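Side-chain contact in putative branched-chain amino acid ABC transporter, periplasmic branched-chain amino acid-binding protein (Pseudomonas protegens Pf-5, PDB 4RU0), which probably binds a branched-chain amino acid or similar solute in the periplasm for uptake by an ABC transporter: residues A[274-279]-A[400-405]. Residues are numbered along the deposited sequence; the frame is centred on the assembly and turned at random.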
ATOM      1  N   GLU A 274     -12.628  10.097   0.416  1.00 38.35           N
ATOM      2  CA  GLU A 274     -13.502   9.820   1.546  1.00 37.82           C
ATOM      3  C   GLU A 274     -12.875  10.235   2.872  1.00 47.26           C
ATOM      4  O   GLU A 274     -13.573  10.446   3.860  1.00 46.74           O
ATOM      5  CB  GLU A 274     -13.857   8.332   1.572  1.00 51.81           C
ATOM      6  CG  GLU A 274     -14.411   7.834   0.250  1.00 59.86           C
ATOM      7  CD  GLU A 274     -14.828   6.382   0.297  1.00 70.45           C
ATOM      8  OE1 GLU A 274     -14.639   5.741   1.357  1.00 73.99           O
ATOM      9  OE2 GLU A 274     -15.345   5.885  -0.727  1.00 73.63           O
ATOM     10  N   ASP A 275     -11.551  10.340   2.893  1.00 33.55           N
ATOM     11  CA  ASP A 275     -10.854  10.768   4.099  1.00 31.12           C
ATOM     12  C   ASP A 275     -11.006  12.264   4.323  1.00 39.62           C
ATOM     13  O   ASP A 275     -10.865  12.739   5.446  1.00 46.36           O
ATOM     14  CB  ASP A 275      -9.369  10.405   4.026  1.00 39.54           C
ATOM     15  CG  ASP A 275      -9.124   8.912   4.135  1.00 42.45           C
ATOM     16  OD1 ASP A 275      -9.765   8.258   4.988  1.00 47.48           O
ATOM     17  OD2 ASP A 275      -8.286   8.391   3.368  1.00 47.38           O
ATOM     18  N   VAL A 276     -11.294  13.006   3.255  1.00 36.05           N
ATOM     19  CA  VAL A 276     -11.277  14.467   3.328  1.00 33.11           C
ATOM     20  C   VAL A 276     -12.591  15.144   2.930  1.00 44.32           C
ATOM     21  O   VAL A 276     -12.838  16.285   3.318  1.00 47.48           O
ATOM     22  CB  VAL A 276     -10.158  15.041   2.449  1.00 33.06           C
ATOM     23  CG1 VAL A 276      -8.816  14.744   3.065  1.00 30.56           C
ATOM     24  CG2 VAL A 276     -10.244  14.475   1.038  1.00 44.64           C
ATOM     25  N   LEU A 277     -13.424  14.457   2.155  1.00 39.58           N
ATOM     26  CA  LEU A 277     -14.755  14.976   1.820  1.00 39.98           C
ATOM     27  C   LEU A 277     -15.605  15.364   3.045  1.00 43.92           C
ATOM     28  O   LEU A 277     -16.270  16.395   3.012  1.00 41.92           O
ATOM     29  CB  LEU A 277     -15.522  13.963   0.964  1.00 42.07           C
ATOM     30  CG  LEU A 277     -15.224  13.997  -0.536  1.00 43.87           C
ATOM     31  CD1 LEU A 277     -15.809  12.786  -1.224  1.00 45.47           C
ATOM     32  CD2 LEU A 277     -15.753  15.278  -1.169  1.00 46.23           C
ATOM     33  N   PRO A 278     -15.591  14.554   4.125  1.00 45.94           N
ATOM     34  CA  PRO A 278     -16.406  14.976   5.274  1.00 46.57           C
ATOM     35  C   PRO A 278     -15.936  16.281   5.917  1.00 43.71           C
ATOM     36  O   PRO A 278     -16.716  16.929   6.610  1.00 44.44           O
ATOM     37  CB  PRO A 278     -16.253  13.815   6.261  1.00 35.91           C
ATOM     38  CG  PRO A 278     -15.865  12.645   5.423  1.00 36.20           C
ATOM     39  CD  PRO A 278     -15.011  13.213   4.340  1.00 36.50           C
ATOM     40  N   ALA A 279     -14.683  16.658   5.683  1.00 40.92           N
ATOM     41  CA  ALA A 279     -14.124  17.878   6.258  1.00 33.77           C
ATOM     42  C   ALA A 279     -14.586  19.118   5.505  1.00 35.80           C
ATOM     43  O   ALA A 279     -14.359  20.243   5.956  1.00 43.05           O
ATOM     44  CB  ALA A 279     -12.607  17.809   6.267  1.00 32.34           C
ATOM     45  N   GLN A 400      -0.067  14.186  -3.799  1.00 31.73           N
ATOM     46  CA  GLN A 400      -1.208  14.757  -4.495  1.00 34.63           C
ATOM     47  C   GLN A 400      -1.947  15.731  -3.586  1.00 35.70           C
ATOM     48  O   GLN A 400      -1.957  15.561  -2.363  1.00 30.82           O
ATOM     49  CB  GLN A 400      -2.150  13.659  -4.992  1.00 34.34           C
ATOM     50  CG  GLN A 400      -2.738  12.799  -3.900  1.00 33.09           C
ATOM     51  CD  GLN A 400      -3.559  11.662  -4.456  1.00 41.02           C
ATOM     52  OE1 GLN A 400      -3.307  11.188  -5.563  1.00 43.77           O
ATOM     53  NE2 GLN A 400      -4.552  11.216  -3.692  1.00 43.07           N
ATOM     54  N   GLN A 401      -2.558  16.749  -4.192  1.00 33.66           N
ATOM     55  CA  GLN A 401      -3.190  17.835  -3.446  1.00 33.16           C
ATOM     56  C   GLN A 401      -4.701  17.889  -3.669  1.00 45.13           C
ATOM     57  O   GLN A 401      -5.180  17.739  -4.797  1.00 47.26           O
ATOM     58  CB  GLN A 401      -2.551  19.173  -3.831  1.00 33.47           C
ATOM     59  CG  GLN A 401      -3.138  20.384  -3.124  1.00 33.09           C
ATOM     60  CD  GLN A 401      -2.220  21.590  -3.200  1.00 33.92           C
ATOM     61  OE1 GLN A 401      -1.620  21.862  -4.241  1.00 33.96           O
ATOM     62  NE2 GLN A 401      -2.090  22.307  -2.090  1.00 31.56           N
ATOM     63  N   TRP A 402      -5.441  18.113  -2.587  1.00 33.75           N
ATOM     64  CA  TRP A 402      -6.902  18.123  -2.618  1.00 35.95           C
ATOM     65  C   TRP A 402      -7.463  19.541  -2.739  1.00 38.07           C
ATOM     66  O   TRP A 402      -7.079  20.429  -1.972  1.00 34.85           O
ATOM     67  CB  TRP A 402      -7.429  17.442  -1.355  1.00 34.00           C
ATOM     68  CG  TRP A 402      -8.915  17.388  -1.221  1.00 39.92           C
ATOM     69  CD1 TRP A 402      -9.682  18.083  -0.330  1.00 39.14           C
ATOM     70  CD2 TRP A 402      -9.818  16.577  -1.981  1.00 41.60           C
ATOM     71  NE1 TRP A 402     -11.007  17.756  -0.492  1.00 40.73           N
ATOM     72  CE2 TRP A 402     -11.118  16.838  -1.501  1.00 42.43           C
ATOM     73  CE3 TRP A 402      -9.654  15.660  -3.027  1.00 38.23           C
ATOM     74  CZ2 TRP A 402     -12.248  16.213  -2.028  1.00 45.11           C
ATOM     75  CZ3 TRP A 402     -10.777  15.042  -3.551  1.00 45.39           C
ATOM     76  CH2 TRP A 402     -12.059  15.321  -3.049  1.00 45.34           C
ATOM     77  N   ASP A 403      -8.368  19.765  -3.690  1.00 38.21           N
ATOM     78  CA  ASP A 403      -8.925  21.108  -3.870  1.00 53.13           C
ATOM     79  C   ASP A 403     -10.362  21.226  -3.360  1.00 50.41           C
ATOM     80  O   ASP A 403     -10.989  22.278  -3.479  1.00 46.82           O
ATOM     81  CB  ASP A 403      -8.851  21.538  -5.342  1.00 41.38           C
ATOM     82  CG  ASP A 403      -9.633  20.620  -6.276  1.00 61.46           C
ATOM     83  OD1 ASP A 403     -10.620  19.985  -5.846  1.00 56.84           O
ATOM     84  OD2 ASP A 403      -9.261  20.545  -7.468  1.00 66.55           O
ATOM     85  N   GLY A 404     -10.878  20.142  -2.792  1.00 51.47           N
ATOM     86  CA  GLY A 404     -12.239  20.128  -2.291  1.00 41.29           C
ATOM     87  C   GLY A 404     -13.111  19.218  -3.125  1.00 43.42           C
ATOM     88  O   GLY A 404     -14.202  18.827  -2.703  1.00 46.66           O
ATOM     89  N   ALA A 405     -12.618  18.873  -4.311  1.00 47.07           N
ATOM     90  CA  ALA A 405     -13.372  18.047  -5.244  1.00 49.53           C
ATOM     91  C   ALA A 405     -12.495  16.993  -5.916  1.00 53.22           C
ATOM     92  O   ALA A 405     -12.945  15.876  -6.169  1.00 47.04           O
ATOM     93  CB  ALA A 405     -14.036  18.920  -6.294  1.00 50.81           C
TER
HETATM   94  O   HOH W   1     -13.103  18.353   1.462  1.00 32.58           O
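The β-hairpin of strands 396-402 and 407-415, at one edge of the mixed sheet, is joined here to helix 273-276 and the 3-10 segment 277-279 through W402, V276 and L277. W402 CG lies anti to the backbone N (chi1 179°), which carries the indole toward V276. V276 CG2 sits over one indole face, 3.6 Å from the centroid of the five-membered ring of W402 and 9° off its normal, a CH-pi contact. L277 CD2 meets the rim of the six-membered ring near its plane, 3.7 Å from W402 CZ2. On the face opposite V276, the backbone N atoms of G404 and A405 lie above the ring plane, offset toward its rim. One water accepts from W402 NE1 at 2.9 Å, in the ring plane, and donates to V276 O at 2.8 Å. This satisfies the indole N-H and links V276 to the hairpin. A leucine in place of W402 would probably leave this water without its donor and V276 CG2 without this indole face. Beyond the strand, D403 OD1 accepts from A405 N at 2.8 Å, closing an Asx turn. W407, on the next strand, also touches V276 and W402. The hairpin and short helix pack within one α/β lobe of the periplasmic binding protein fold.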